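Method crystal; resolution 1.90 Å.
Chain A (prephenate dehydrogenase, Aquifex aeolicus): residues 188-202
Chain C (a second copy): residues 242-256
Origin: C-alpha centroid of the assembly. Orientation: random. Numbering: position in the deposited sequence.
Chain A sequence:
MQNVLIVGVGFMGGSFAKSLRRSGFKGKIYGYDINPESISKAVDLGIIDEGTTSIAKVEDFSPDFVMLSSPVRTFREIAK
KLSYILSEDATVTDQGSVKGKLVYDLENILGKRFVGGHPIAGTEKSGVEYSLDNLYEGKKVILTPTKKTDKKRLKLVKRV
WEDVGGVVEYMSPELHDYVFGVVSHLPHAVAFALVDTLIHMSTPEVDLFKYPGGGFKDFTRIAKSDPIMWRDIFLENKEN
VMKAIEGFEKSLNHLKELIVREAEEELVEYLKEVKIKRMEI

Chain A (188-202) HAVAFALVDTLIHMS
Chain C (242-256) MKAIEGFEKSLNHLK

Both stretches are α-helical. Chain A is already helical at His A188, its helix having begun earlier, with phi/psi near -62/-43 from His A188 through Ile A199 and i-to-i+4 N-to-O hydrogen bonds; His A200 is at -78/-19 and Met A201 at -96/-5, and Ser A202, at -71/153, is not helical. Chain C is helical throughout, near -66/-40, and its helix extends beyond the stretch at both ends. The axes approach to 8.2 Å, with 122° between their N-to-C directions, so the helices cross obliquely and run more against than with each other. Two CA pairs set the register: Ala A193 to Leu C252 at 5.0 Å and Thr A197 to Phe C248 at 5.4 Å. The contact buries 586 Å², both sides summed.

Apolar packing centres on Phe C248 (chi1 169°, t; chi2 70°), a knob among Val A190, Ala A193, Leu A194 and Thr A197. Its CE1 lies 3.7 Å from Ala A193 CB and a tight 3.2 Å from Leu A194 CD2, while Val A190 O and Thr A197 OG1 approach the ring edge. The small Ala A193 also admits the neighbouring backbone, its CB lying 3.8 Å from Leu C252 CA. Toward the chain A N-terminal end, Leu C255 (t, p) places CD2 4.0 Å from Ala A189 CB.

At the other end, selenomethionine Met A201 (m, t, p) lies over Gly C247, with SE 4.0 Å from Gly C247 CA. An ideal CB there would fall 2.6 Å from that SE, a clash, so the bare glycine makes room for the heavy atom. Met A201 CE continues to 3.8 Å from Lys C243 O.

A hydrogen bond crosses the contact: Ser C251 OG (chi1 m) donates to Asp A196 OD2 (chi1 t) at 2.7 Å, the carboxylate serving as acceptor. Within chain A, Thr A197 (m) turns OG1 back to donate to Ala A193 O at 2.7 Å, satisfying its proton inside the helix; the same OG1 lies 3.4 Å from Phe C248 CA.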

ATOM      1  N   HIS A 188      -0.900  -7.541   5.220  1.00 19.73           N
ATOM      2  CA  HIS A 188      -1.228  -6.844   6.457  1.00 19.51           C
ATOM      3  C   HIS A 188      -0.116  -7.044   7.481  1.00 18.46           C
ATOM      4  O   HIS A 188       0.315  -6.091   8.129  1.00 20.06           O
ATOM      5  CB  HIS A 188      -2.584  -7.319   7.010  1.00 20.30           C
ATOM      6  CG  HIS A 188      -3.762  -6.670   6.348  1.00 22.43           C
ATOM      7  ND1 HIS A 188      -4.177  -6.995   5.074  1.00 23.96           N
ATOM      8  CD2 HIS A 188      -4.583  -5.675   6.767  1.00 23.41           C
ATOM      9  CE1 HIS A 188      -5.201  -6.231   4.735  1.00 22.76           C
ATOM     10  NE2 HIS A 188      -5.467  -5.420   5.745  1.00 24.63           N
ATOM     11  N   ALA A 189       0.367  -8.276   7.615  1.00 17.14           N
ATOM     12  CA  ALA A 189       1.453  -8.566   8.548  1.00 16.11           C
ATOM     13  C   ALA A 189       2.656  -7.680   8.219  1.00 18.02           C
ATOM     14  O   ALA A 189       3.329  -7.150   9.109  1.00 16.08           O
ATOM     15  CB  ALA A 189       1.843 -10.029   8.451  1.00 13.98           C
ATOM     16  N   VAL A 190       2.923  -7.524   6.926  1.00 16.22           N
ATOM     17  CA  VAL A 190       4.034  -6.700   6.468  1.00 18.01           C
ATOM     18  C   VAL A 190       3.865  -5.237   6.886  1.00 16.40           C
ATOM     19  O   VAL A 190       4.817  -4.599   7.333  1.00 17.48           O
ATOM     20  CB  VAL A 190       4.177  -6.800   4.923  1.00 17.10           C
ATOM     21  CG1 VAL A 190       4.974  -5.628   4.388  1.00 20.44           C
ATOM     22  CG2 VAL A 190       4.876  -8.105   4.568  1.00 18.55           C
ATOM     23  N   ALA A 191       2.651  -4.712   6.747  1.00 15.61           N
ATOM     24  CA  ALA A 191       2.373  -3.324   7.115  1.00 15.36           C
ATOM     25  C   ALA A 191       2.543  -3.122   8.622  1.00 15.54           C
ATOM     26  O   ALA A 191       3.117  -2.122   9.067  1.00 15.73           O
ATOM     27  CB  ALA A 191       0.963  -2.945   6.695  1.00 14.42           C
ATOM     28  N   PHE A 192       2.031  -4.059   9.412  1.00 15.37           N
ATOM     29  CA  PHE A 192       2.176  -3.957  10.866  1.00 16.06           C
ATOM     30  C   PHE A 192       3.666  -3.905  11.201  1.00 15.44           C
ATOM     31  O   PHE A 192       4.099  -3.116  12.044  1.00 15.54           O
ATOM     32  CB  PHE A 192       1.535  -5.165  11.559  1.00 15.17           C
ATOM     33  CG  PHE A 192       0.031  -5.148  11.558  1.00 16.75           C
ATOM     34  CD1 PHE A 192      -0.669  -4.098  12.147  1.00 18.40           C
ATOM     35  CD2 PHE A 192      -0.693  -6.196  10.988  1.00 18.41           C
ATOM     36  CE1 PHE A 192      -2.078  -4.092  12.173  1.00 19.85           C
ATOM     37  CE2 PHE A 192      -2.097  -6.203  11.007  1.00 21.09           C
ATOM     38  CZ  PHE A 192      -2.791  -5.148  11.600  1.00 19.66           C
ATOM     39  N   ALA A 193       4.449  -4.749  10.533  1.00 13.14           N
ATOM     40  CA  ALA A 193       5.888  -4.801  10.764  1.00 15.20           C
ATOM     41  C   ALA A 193       6.584  -3.509  10.331  1.00 14.46           C
ATOM     42  O   ALA A 193       7.526  -3.066  10.976  1.00 15.39           O
ATOM     43  CB  ALA A 193       6.498  -5.993  10.030  1.00 16.15           C
ATOM     44  N   LEU A 194       6.131  -2.923   9.226  1.00 15.58           N
ATOM     45  CA  LEU A 194       6.700  -1.666   8.729  1.00 15.91           C
ATOM     46  C   LEU A 194       6.507  -0.568   9.779  1.00 14.04           C
ATOM     47  O   LEU A 194       7.404   0.247  10.016  1.00 14.43           O
ATOM     48  CB  LEU A 194       6.002  -1.221   7.434  1.00 18.08           C
ATOM     49  CG  LEU A 194       6.729  -1.243   6.089  1.00 24.42           C
ATOM     50  CD1 LEU A 194       8.128  -0.652   6.243  1.00 23.86           C
ATOM     51  CD2 LEU A 194       6.791  -2.662   5.562  1.00 27.06           C
ATOM     52  N   VAL A 195       5.319  -0.540  10.381  1.00 15.21           N
ATOM     53  CA  VAL A 195       5.008   0.444  11.412  1.00 17.03           C
ATOM     54  C   VAL A 195       5.947   0.222  12.594  1.00 17.64           C
ATOM     55  O   VAL A 195       6.525   1.170  13.115  1.00 17.22           O
ATOM     56  CB  VAL A 195       3.533   0.327  11.891  1.00 20.22           C
ATOM     57  CG1 VAL A 195       3.295   1.239  13.100  1.00 20.29           C
ATOM     58  CG2 VAL A 195       2.582   0.715  10.756  1.00 18.04           C
ATOM     59  N   ASP A 196       6.117  -1.032  13.006  1.00 16.90           N
ATOM     60  CA  ASP A 196       7.007  -1.314  14.127  1.00 17.74           C
ATOM     61  C   ASP A 196       8.410  -0.829  13.785  1.00 16.76           C
ATOM     62  O   ASP A 196       9.119  -0.277  14.634  1.00 17.14           O
ATOM     63  CB  ASP A 196       7.038  -2.813  14.430  1.00 16.91           C
ATOM     64  CG  ASP A 196       7.825  -3.131  15.681  1.00 19.32           C
ATOM     65  OD1 ASP A 196       7.335  -2.798  16.785  1.00 17.85           O
ATOM     66  OD2 ASP A 196       8.934  -3.702  15.563  1.00 18.50           O
ATOM     67  N   THR A 197       8.802  -1.018  12.529  1.00 15.91           N
ATOM     68  CA  THR A 197      10.125  -0.615  12.060  1.00 16.04           C
ATOM     69  C   THR A 197      10.357   0.891  12.170  1.00 17.89           C
ATOM     70  O   THR A 197      11.404   1.330  12.645  1.00 18.37           O
ATOM     71  CB  THR A 197      10.353  -1.029  10.583  1.00 17.11           C
ATOM     72  OG1 THR A 197      10.148  -2.439  10.436  1.00 17.43           O
ATOM     73  CG2 THR A 197      11.772  -0.696  10.152  1.00 14.84           C
ATOM     74  N   LEU A 198       9.388   1.681  11.712  1.00 17.43           N
ATOM     75  CA  LEU A 198       9.517   3.131  11.780  1.00 17.82           C
ATOM     76  C   LEU A 198       9.598   3.566  13.236  1.00 17.17           C
ATOM     77  O   LEU A 198      10.307   4.515  13.562  1.00 19.54           O
ATOM     78  CB  LEU A 198       8.340   3.812  11.074  1.00 19.75           C
ATOM     79  CG  LEU A 198       8.550   4.128   9.583  1.00 23.91           C
ATOM     80  CD1 LEU A 198       9.110   2.924   8.844  1.00 25.99           C
ATOM     81  CD2 LEU A 198       7.227   4.552   8.976  1.00 26.28           C
ATOM     82  N   ILE A 199       8.874   2.875  14.112  1.00 16.68           N
ATOM     83  CA  ILE A 199       8.926   3.205  15.537  1.00 19.61           C
ATOM     84  C   ILE A 199      10.353   2.992  16.067  1.00 20.10           C
ATOM     85  O   ILE A 199      10.937   3.888  16.677  1.00 21.20           O
ATOM     86  CB  ILE A 199       7.927   2.337  16.354  1.00 19.13           C
ATOM     87  CG1 ILE A 199       6.502   2.861  16.149  1.00 18.33           C
ATOM     88  CG2 ILE A 199       8.310   2.342  17.836  1.00 24.17           C
ATOM     89  CD1 ILE A 199       5.406   1.970  16.719  1.00 18.94           C
ATOM     90  N   HIS A 200      10.927   1.820  15.807  1.00 20.33           N
ATOM     91  CA  HIS A 200      12.272   1.522  16.292  1.00 22.07           C
ATOM     92  C   HIS A 200      13.450   2.126  15.529  1.00 20.12           C
ATOM     93  O   HIS A 200      14.553   2.212  16.072  1.00 20.07           O
ATOM     94  CB  HIS A 200      12.447   0.008  16.427  1.00 26.70           C
ATOM     95  CG  HIS A 200      11.586  -0.591  17.496  1.00 30.31           C
ATOM     96  ND1 HIS A 200      10.257  -0.896  17.298  1.00 31.76           N
ATOM     97  CD2 HIS A 200      11.844  -0.862  18.798  1.00 32.55           C
ATOM     98  CE1 HIS A 200       9.732  -1.328  18.431  1.00 32.54           C
ATOM     99  NE2 HIS A 200      10.674  -1.316  19.358  1.00 33.81           N
HETATM  100  N   MSE A 201      13.240   2.556  14.287  1.00 16.65           N
HETATM  101  CA  MSE A 201      14.336   3.161  13.541  1.00 18.42           C
HETATM  102  C   MSE A 201      14.319   4.685  13.628  1.00 18.56           C
HETATM  103  O   MSE A 201      15.224   5.362  13.133  1.00 18.01           O
HETATM  104  CB  MSE A 201      14.338   2.668  12.087  1.00 19.99           C
HETATM  105  CG  MSE A 201      14.765   1.208  12.017  1.00 19.67           C
HETATM  106 SE   MSE A 201      15.264   0.539  10.285  1.00 31.06          SE
HETATM  107  CE  MSE A 201      17.032   1.314  10.118  1.00 21.57           C
ATOM    108  N   SER A 202      13.289   5.230  14.263  1.00 19.52           N
ATOM    109  CA  SER A 202      13.242   6.673  14.446  1.00 23.00           C
ATOM    110  C   SER A 202      14.323   6.969  15.484  1.00 26.05           C
ATOM    111  O   SER A 202      14.658   6.106  16.298  1.00 26.63           O
ATOM    112  CB  SER A 202      11.881   7.119  14.980  1.00 21.90           C
ATOM    113  OG  SER A 202      10.901   7.136  13.960  1.00 23.23           O
TER
HETATM  114  N   MSE C 242      20.516  -1.508   3.207  1.00 19.09           N
HETATM  115  CA  MSE C 242      20.810  -2.781   3.860  1.00 20.46           C
HETATM  116  C   MSE C 242      20.398  -2.688   5.322  1.00 20.97           C
HETATM  117  O   MSE C 242      19.798  -3.615   5.872  1.00 19.42           O
HETATM  118  CB  MSE C 242      22.308  -3.120   3.783  1.00 26.56           C
HETATM  119  CG  MSE C 242      22.821  -3.492   2.386  1.00 32.64           C
HETATM  120 SE   MSE C 242      24.676  -4.153   2.374  1.00 46.64          SE
HETATM  121  CE  MSE C 242      25.600  -2.467   2.692  1.00 40.12           C
ATOM    122  N   LYS C 243      20.713  -1.561   5.948  1.00 20.82           N
ATOM    123  CA  LYS C 243      20.366  -1.373   7.347  1.00 21.03           C
ATOM    124  C   LYS C 243      18.860  -1.335   7.548  1.00 18.41           C
ATOM    125  O   LYS C 243      18.360  -1.891   8.516  1.00 18.97           O
ATOM    126  CB  LYS C 243      21.013  -0.101   7.891  1.00 23.93           C
ATOM    127  CG  LYS C 243      22.521  -0.227   8.088  1.00 29.07           C
ATOM    128  CD  LYS C 243      23.148   1.095   8.502  1.00 31.80           C
ATOM    129  CE  LYS C 243      24.662   0.973   8.576  1.00 35.01           C
ATOM    130  NZ  LYS C 243      25.322   2.290   8.745  1.00 33.37           N
ATOM    131  N   ALA C 244      18.138  -0.708   6.619  1.00 18.31           N
ATOM    132  CA  ALA C 244      16.680  -0.615   6.714  1.00 16.72           C
ATOM    133  C   ALA C 244      15.995  -1.969   6.502  1.00 15.91           C
ATOM    134  O   ALA C 244      15.011  -2.283   7.162  1.00 14.58           O
ATOM    135  CB  ALA C 244      16.152   0.398   5.708  1.00 13.52           C
ATOM    136  N   ILE C 245      16.511  -2.771   5.577  1.00 16.09           N
ATOM    137  CA  ILE C 245      15.918  -4.081   5.326  1.00 15.96           C
ATOM    138  C   ILE C 245      16.176  -4.948   6.552  1.00 16.86           C
ATOM    139  O   ILE C 245      15.309  -5.701   6.997  1.00 15.33           O
ATOM    140  CB  ILE C 245      16.537  -4.741   4.075  1.00 15.37           C
ATOM    141  CG1 ILE C 245      16.116  -3.953   2.833  1.00 15.80           C
ATOM    142  CG2 ILE C 245      16.105  -6.211   3.977  1.00 15.88           C
ATOM    143  CD1 ILE C 245      16.668  -4.496   1.533  1.00 16.91           C
ATOM    144  N   GLU C 246      17.382  -4.833   7.093  1.00 17.95           N
ATOM    145  CA  GLU C 246      17.758  -5.590   8.275  1.00 20.96           C
ATOM    146  C   GLU C 246      16.849  -5.214   9.442  1.00 20.27           C
ATOM    147  O   GLU C 246      16.343  -6.082  10.152  1.00 20.99           O
ATOM    148  CB  GLU C 246      19.209  -5.298   8.630  1.00 23.65           C
ATOM    149  CG  GLU C 246      19.709  -6.028   9.859  1.00 32.78           C
ATOM    150  CD  GLU C 246      21.000  -5.437  10.370  1.00 37.09           C
ATOM    151  OE1 GLU C 246      21.990  -5.412   9.602  1.00 39.54           O
ATOM    152  OE2 GLU C 246      21.022  -4.990  11.539  1.00 41.65           O
ATOM    153  N   GLY C 247      16.640  -3.914   9.629  1.00 19.59           N
ATOM    154  CA  GLY C 247      15.790  -3.444  10.712  1.00 17.51           C
ATOM    155  C   GLY C 247      14.366  -3.926  10.561  1.00 18.61           C
ATOM    156  O   GLY C 247      13.725  -4.308  11.538  1.00 15.05           O
ATOM    157  N   PHE C 248      13.871  -3.907   9.323  1.00 17.64           N
ATOM    158  CA  PHE C 248      12.521  -4.346   9.025  1.00 18.28           C
ATOM    159  C   PHE C 248      12.372  -5.833   9.327  1.00 20.01           C
ATOM    160  O   PHE C 248      11.387  -6.255   9.919  1.00 19.77           O
ATOM    161  CB  PHE C 248      12.195  -4.088   7.547  1.00 18.53           C
ATOM    162  CG  PHE C 248      10.927  -4.749   7.079  1.00 18.54           C
ATOM    163  CD1 PHE C 248       9.685  -4.295   7.513  1.00 18.95           C
ATOM    164  CD2 PHE C 248      10.978  -5.858   6.236  1.00 20.87           C
ATOM    165  CE1 PHE C 248       8.513  -4.935   7.121  1.00 17.56           C
ATOM    166  CE2 PHE C 248       9.810  -6.511   5.836  1.00 17.94           C
ATOM    167  CZ  PHE C 248       8.574  -6.050   6.282  1.00 17.28           C
ATOM    168  N   GLU C 249      13.357  -6.622   8.915  1.00 21.42           N
ATOM    169  CA  GLU C 249      13.312  -8.055   9.144  1.00 22.03           C
ATOM    170  C   GLU C 249      13.326  -8.369  10.632  1.00 22.29           C
ATOM    171  O   GLU C 249      12.741  -9.359  11.071  1.00 22.04           O
ATOM    172  CB  GLU C 249      14.470  -8.739   8.409  1.00 23.41           C
ATOM    173  CG  GLU C 249      14.334  -8.610   6.890  1.00 23.38           C
ATOM    174  CD  GLU C 249      15.311  -9.471   6.108  1.00 24.62           C
ATOM    175  OE1 GLU C 249      16.528  -9.410   6.377  1.00 26.67           O
ATOM    176  OE2 GLU C 249      14.857 -10.202   5.206  1.00 28.65           O
ATOM    177  N   LYS C 250      13.962  -7.504  11.412  1.00 22.18           N
ATOM    178  CA  LYS C 250      14.018  -7.697  12.855  1.00 24.13           C
ATOM    179  C   LYS C 250      12.602  -7.505  13.407  1.00 24.56           C
ATOM    180  O   LYS C 250      12.140  -8.276  14.259  1.00 23.15           O
ATOM    181  CB  LYS C 250      14.989  -6.693  13.471  1.00 25.55           C
ATOM    182  CG  LYS C 250      15.272  -6.901  14.949  1.00 31.58           C
ATOM    183  CD  LYS C 250      16.427  -6.021  15.405  1.00 33.36           C
ATOM    184  CE  LYS C 250      17.710  -6.368  14.660  1.00 35.53           C
ATOM    185  NZ  LYS C 250      18.877  -5.570  15.142  1.00 39.36           N
ATOM    186  N   SER C 251      11.902  -6.492  12.897  1.00 23.11           N
ATOM    187  CA  SER C 251      10.532  -6.225  13.328  1.00 21.93           C
ATOM    188  C   SER C 251       9.576  -7.322  12.864  1.00 21.19           C
ATOM    189  O   SER C 251       8.720  -7.762  13.627  1.00 20.46           O
ATOM    190  CB  SER C 251      10.048  -4.872  12.788  1.00 23.51           C
ATOM    191  OG  SER C 251      10.689  -3.798  13.455  1.00 26.87           O
ATOM    192  N   LEU C 252       9.719  -7.756  11.612  1.00 19.72           N
ATOM    193  CA  LEU C 252       8.857  -8.803  11.073  1.00 20.21           C
ATOM    194  C   LEU C 252       9.100 -10.125  11.790  1.00 20.04           C
ATOM    195  O   LEU C 252       8.167 -10.883  12.051  1.00 18.53           O
ATOM    196  CB  LEU C 252       9.096  -8.977   9.566  1.00 21.13           C
ATOM    197  CG  LEU C 252       8.341 -10.097   8.836  1.00 20.44           C
ATOM    198  CD1 LEU C 252       6.842  -9.971   9.040  1.00 21.61           C
ATOM    199  CD2 LEU C 252       8.671 -10.031   7.355  1.00 22.10           C
ATOM    200  N   ASN C 253      10.359 -10.408  12.104  1.00 21.52           N
ATOM    201  CA  ASN C 253      10.680 -11.641  12.801  1.00 23.33           C
ATOM    202  C   ASN C 253      10.133 -11.631  14.219  1.00 23.80           C
ATOM    203  O   ASN C 253       9.855 -12.690  14.787  1.00 24.42           O
ATOM    204  CB  ASN C 253      12.187 -11.876  12.792  1.00 24.83           C
ATOM    205  CG  ASN C 253      12.669 -12.423  11.461  1.00 27.01           C
ATOM    206  OD1 ASN C 253      13.853 -12.346  11.132  1.00 30.00           O
ATOM    207  ND2 ASN C 253      11.746 -12.992  10.688  1.00 25.15           N
ATOM    208  N   HIS C 254       9.961 -10.442  14.790  1.00 23.74           N
ATOM    209  CA  HIS C 254       9.409 -10.342  16.140  1.00 25.32           C
ATOM    210  C   HIS C 254       7.920 -10.640  16.062  1.00 23.62           C
ATOM    211  O   HIS C 254       7.358 -11.291  16.940  1.00 24.74           O
ATOM    212  CB  HIS C 254       9.631  -8.943  16.726  1.00 26.62           C
ATOM    213  CG  HIS C 254       9.010  -8.752  18.075  1.00 31.39           C
ATOM    214  ND1 HIS C 254       9.144  -9.672  19.093  1.00 32.82           N
ATOM    215  CD2 HIS C 254       8.261  -7.741  18.577  1.00 32.50           C
ATOM    216  CE1 HIS C 254       8.504  -9.235  20.164  1.00 32.71           C
ATOM    217  NE2 HIS C 254       7.959  -8.066  19.878  1.00 33.17           N
ATOM    218  N   LEU C 255       7.280 -10.153  15.005  1.00 23.49           N
ATOM    219  CA  LEU C 255       5.858 -10.399  14.810  1.00 23.27           C
ATOM    220  C   LEU C 255       5.678 -11.900  14.583  1.00 23.91           C
ATOM    221  O   LEU C 255       4.770 -12.521  15.124  1.00 22.70           O
ATOM    222  CB  LEU C 255       5.350  -9.620  13.590  1.00 22.73           C
ATOM    223  CG  LEU C 255       3.925  -9.926  13.118  1.00 22.18           C
ATOM    224  CD1 LEU C 255       2.926  -9.600  14.226  1.00 22.45           C
ATOM    225  CD2 LEU C 255       3.621  -9.115  11.868  1.00 22.92           C
ATOM    226  N   LYS C 256       6.576 -12.469  13.785  1.00 25.62           N
ATOM    227  CA  LYS C 256       6.555 -13.887  13.458  1.00 27.66           C
ATOM    228  C   LYS C 256       6.576 -14.760  14.714  1.00 28.88           C
ATOM    229  O   LYS C 256       5.779 -15.688  14.839  1.00 29.52           O
ATOM    230  CB  LYS C 256       7.750 -14.216  12.559  1.00 28.59           C
ATOM    231  CG  LYS C 256       7.691 -15.576  11.905  1.00 30.27           C
ATOM    232  CD  LYS C 256       8.747 -15.733  10.809  1.00 29.30           C
ATOM    233  CE  LYS C 256      10.157 -15.585  11.350  1.00 29.43           C
ATOM    234  NZ  LYS C 256      11.172 -15.856  10.292  1.00 29.23           N
TER